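Local coordinates for beta-lactamase (Escherichia coli, PDB 6PQ8), which probably hydrolyses the amide bond of beta-lactam antibiotics to give substituted beta-amino acids, as a class A beta-lactamase, at residues D186-L191 / A266-V271. The protein carries 1 engineered substitution. Residues are numbered along the deposited sequence; the frame is centred on the assembly and turned at random.
Sequences DATVQL and AIAVYV
Thr188 on helix 185-196 faces Tyr270 on strand 264-274, the central strand of the five-stranded antiparallel sheet. The two short segments run roughly antiparallel, at 151°, with axes 7.5 Å apart at closest approach.

Three atoms of the Thr188 side chain meet the strand. Its CB lies 3.3 Å from Tyr270 OH and also touches Ala268 CB. The methyl CG2 stands anti to the backbone N; it also packs on Ala268 CB and comes 3.2 Å from Tyr270 OH. The other branch, OG1, stands beside the backbone N (chi1 -46°), anti to the carbonyl carbon, and sits at the edge of the tyrosine ring, near its plane. There it makes a short hydrogen bond of 2.6 Å to Tyr270 OH, in which either hydroxyl could be the donor.

The next residue, Val189, meets the start of the strand segment through CG2. This methyl lies 3.3 Å from Ala266 O and 3.9 Å from Ala266 CB. Val189 also touches Ala46 and Leu48 of the adjacent strand 42-49, while Thr188 and Tyr270 both touch Ile254 on strand 248-258. The helix therefore packs across three strands of the sheet.

This is helix-on-sheet packing inside the class A beta-lactamase fold. All six touching residues are buried. The small side chains of Ala266 and Ala268 probably help the helix lie close to the strand. Within this largely apolar interface, the bond gives the buried Tyr270 OH a partner and joins it to the hydrogen bonds Thr188 OG1 makes with Thr183 OG1 and, weakly, Thr184 O, tying the tyrosine's outer end to the helix.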
ATOM      1  N   ASP A 186      -9.418  -1.952  -8.188  1.00 43.91           N
ATOM      2  CA  ASP A 186     -10.693  -1.460  -7.666  1.00 42.42           C
ATOM      3  C   ASP A 186     -10.805  -1.653  -6.169  1.00 39.47           C
ATOM      4  O   ASP A 186     -11.226  -0.749  -5.446  1.00 42.92           O
ATOM      5  CB  ASP A 186     -11.843  -2.211  -8.327  1.00 54.87           C
ATOM      6  CG  ASP A 186     -12.433  -1.461  -9.463  1.00 61.42           C
ATOM      7  OD1 ASP A 186     -11.850  -0.404  -9.805  1.00 55.25           O
ATOM      8  OD2 ASP A 186     -13.471  -1.926  -9.996  1.00 60.64           O
ATOM      9  N   ALA A 187     -10.505  -2.862  -5.697  1.00 37.34           N
ATOM     10  CA  ALA A 187     -10.647  -3.165  -4.282  1.00 39.01           C
ATOM     11  C   ALA A 187      -9.806  -2.215  -3.432  1.00 39.12           C
ATOM     12  O   ALA A 187     -10.288  -1.672  -2.432  1.00 38.51           O
ATOM     13  CB  ALA A 187     -10.271  -4.628  -4.029  1.00 34.25           C
ATOM     14  N   THR A 188      -8.551  -1.982  -3.832  1.00 36.48           N
ATOM     15  CA  THR A 188      -7.673  -1.102  -3.064  1.00 34.66           C
ATOM     16  C   THR A 188      -8.282   0.285  -2.924  1.00 36.70           C
ATOM     17  O   THR A 188      -8.352   0.853  -1.826  1.00 35.72           O
ATOM     18  CB  THR A 188      -6.305  -0.993  -3.741  1.00 37.77           C
ATOM     19  OG1 THR A 188      -5.845  -2.292  -4.123  1.00 40.03           O
ATOM     20  CG2 THR A 188      -5.293  -0.348  -2.791  1.00 36.37           C
ATOM     21  N   VAL A 189      -8.741   0.836  -4.041  1.00 34.57           N
ATOM     22  CA  VAL A 189      -9.234   2.199  -4.073  1.00 35.65           C
ATOM     23  C   VAL A 189     -10.553   2.322  -3.293  1.00 41.94           C
ATOM     24  O   VAL A 189     -10.791   3.330  -2.606  1.00 37.51           O
ATOM     25  CB  VAL A 189      -9.280   2.589  -5.564  1.00 41.01           C
ATOM     26  CG1 VAL A 189     -10.667   2.820  -6.094  1.00 39.88           C
ATOM     27  CG2 VAL A 189      -8.306   3.720  -5.862  1.00 41.91           C
ATOM     28  N   GLN A 190     -11.385   1.274  -3.310  1.00 40.89           N
ATOM     29  CA  GLN A 190     -12.549   1.225  -2.426  1.00 39.46           C
ATOM     30  C   GLN A 190     -12.130   1.230  -0.964  1.00 40.76           C
ATOM     31  O   GLN A 190     -12.720   1.941  -0.139  1.00 38.42           O
ATOM     32  CB  GLN A 190     -13.385  -0.027  -2.716  1.00 35.86           C
ATOM     33  CG  GLN A 190     -14.008  -0.036  -4.090  1.00 46.60           C
ATOM     34  CD  GLN A 190     -14.530  -1.404  -4.497  1.00 58.65           C
ATOM     35  OE1 GLN A 190     -14.796  -2.271  -3.646  1.00 59.22           O
ATOM     36  NE2 GLN A 190     -14.688  -1.605  -5.809  1.00 53.88           N
ATOM     37  N   LEU A 191     -11.122   0.429  -0.619  1.00 35.25           N
ATOM     38  CA  LEU A 191     -10.685   0.372   0.769  1.00 35.91           C
ATOM     39  C   LEU A 191     -10.040   1.689   1.207  1.00 36.27           C
ATOM     40  O   LEU A 191     -10.281   2.155   2.327  1.00 33.41           O
ATOM     41  CB  LEU A 191      -9.731  -0.805   0.965  1.00 31.89           C
ATOM     42  CG  LEU A 191      -9.188  -0.904   2.388  1.00 33.12           C
ATOM     43  CD1 LEU A 191     -10.285  -1.367   3.372  1.00 31.75           C
ATOM     44  CD2 LEU A 191      -7.989  -1.814   2.426  1.00 27.24           C
ATOM     45  N   ALA A 266      -8.531   8.824  -4.345  1.00 32.48           N
ATOM     46  CA  ALA A 266      -7.761   7.615  -4.092  1.00 30.19           C
ATOM     47  C   ALA A 266      -7.314   7.011  -5.421  1.00 36.16           C
ATOM     48  O   ALA A 266      -8.075   6.983  -6.390  1.00 38.04           O
ATOM     49  CB  ALA A 266      -8.590   6.603  -3.299  1.00 32.14           C
ATOM     50  N   ILE A 267      -6.063   6.563  -5.475  1.00 34.82           N
ATOM     51  CA  ILE A 267      -5.473   6.028  -6.697  1.00 29.85           C
ATOM     52  C   ILE A 267      -4.568   4.872  -6.305  1.00 33.50           C
ATOM     53  O   ILE A 267      -3.945   4.895  -5.236  1.00 36.71           O
ATOM     54  CB  ILE A 267      -4.701   7.114  -7.486  1.00 33.22           C
ATOM     55  CG1 ILE A 267      -3.992   6.538  -8.712  1.00 33.12           C
ATOM     56  CG2 ILE A 267      -3.690   7.814  -6.608  1.00 33.13           C
ATOM     57  CD1 ILE A 267      -3.497   7.613  -9.688  1.00 31.79           C
ATOM     58  N   ALA A 268      -4.537   3.838  -7.148  1.00 36.22           N
ATOM     59  CA  ALA A 268      -3.680   2.674  -6.961  1.00 31.62           C
ATOM     60  C   ALA A 268      -3.144   2.262  -8.319  1.00 36.40           C
ATOM     61  O   ALA A 268      -3.922   2.091  -9.261  1.00 39.62           O
ATOM     62  CB  ALA A 268      -4.444   1.512  -6.324  1.00 29.60           C
ATOM     63  N   VAL A 269      -1.825   2.119  -8.427  1.00 34.30           N
ATOM     64  CA  VAL A 269      -1.176   1.673  -9.658  1.00 34.32           C
ATOM     65  C   VAL A 269      -0.298   0.470  -9.326  1.00 35.57           C
ATOM     66  O   VAL A 269       0.546   0.541  -8.427  1.00 35.19           O
ATOM     67  CB  VAL A 269      -0.346   2.799 -10.309  1.00 35.66           C
ATOM     68  CG1 VAL A 269       0.246   2.346 -11.664  1.00 27.98           C
ATOM     69  CG2 VAL A 269      -1.197   4.054 -10.471  1.00 31.03           C
ATOM     70  N   TYR A 270      -0.509  -0.632 -10.044  1.00 37.84           N
ATOM     71  CA  TYR A 270       0.238  -1.877  -9.868  1.00 34.82           C
ATOM     72  C   TYR A 270       0.953  -2.186 -11.178  1.00 35.92           C
ATOM     73  O   TYR A 270       0.304  -2.552 -12.161  1.00 38.85           O
ATOM     74  CB  TYR A 270      -0.697  -3.024  -9.484  1.00 29.44           C
ATOM     75  CG  TYR A 270      -1.406  -2.792  -8.186  1.00 36.72           C
ATOM     76  CD1 TYR A 270      -0.825  -3.179  -6.980  1.00 36.64           C
ATOM     77  CD2 TYR A 270      -2.655  -2.174  -8.149  1.00 34.47           C
ATOM     78  CE1 TYR A 270      -1.450  -2.945  -5.779  1.00 26.34           C
ATOM     79  CE2 TYR A 270      -3.301  -1.946  -6.939  1.00 33.51           C
ATOM     80  CZ  TYR A 270      -2.686  -2.332  -5.763  1.00 31.44           C
ATOM     81  OH  TYR A 270      -3.304  -2.115  -4.555  1.00 36.30           O
ATOM     82  N   VAL A 271       2.273  -2.027 -11.207  1.00 31.48           N
ATOM     83  CA  VAL A 271       3.086  -2.405 -12.363  1.00 33.89           C
ATOM     84  C   VAL A 271       3.643  -3.789 -12.060  1.00 34.24           C
ATOM     85  O   VAL A 271       4.592  -3.935 -11.289  1.00 34.89           O
ATOM     86  CB  VAL A 271       4.209  -1.403 -12.636  1.00 35.36           C
ATOM     87  CG1 VAL A 271       4.946  -1.775 -13.944  1.00 37.08           C
ATOM     88  CG2 VAL A 271       3.670   0.022 -12.669  1.00 28.87           C
TER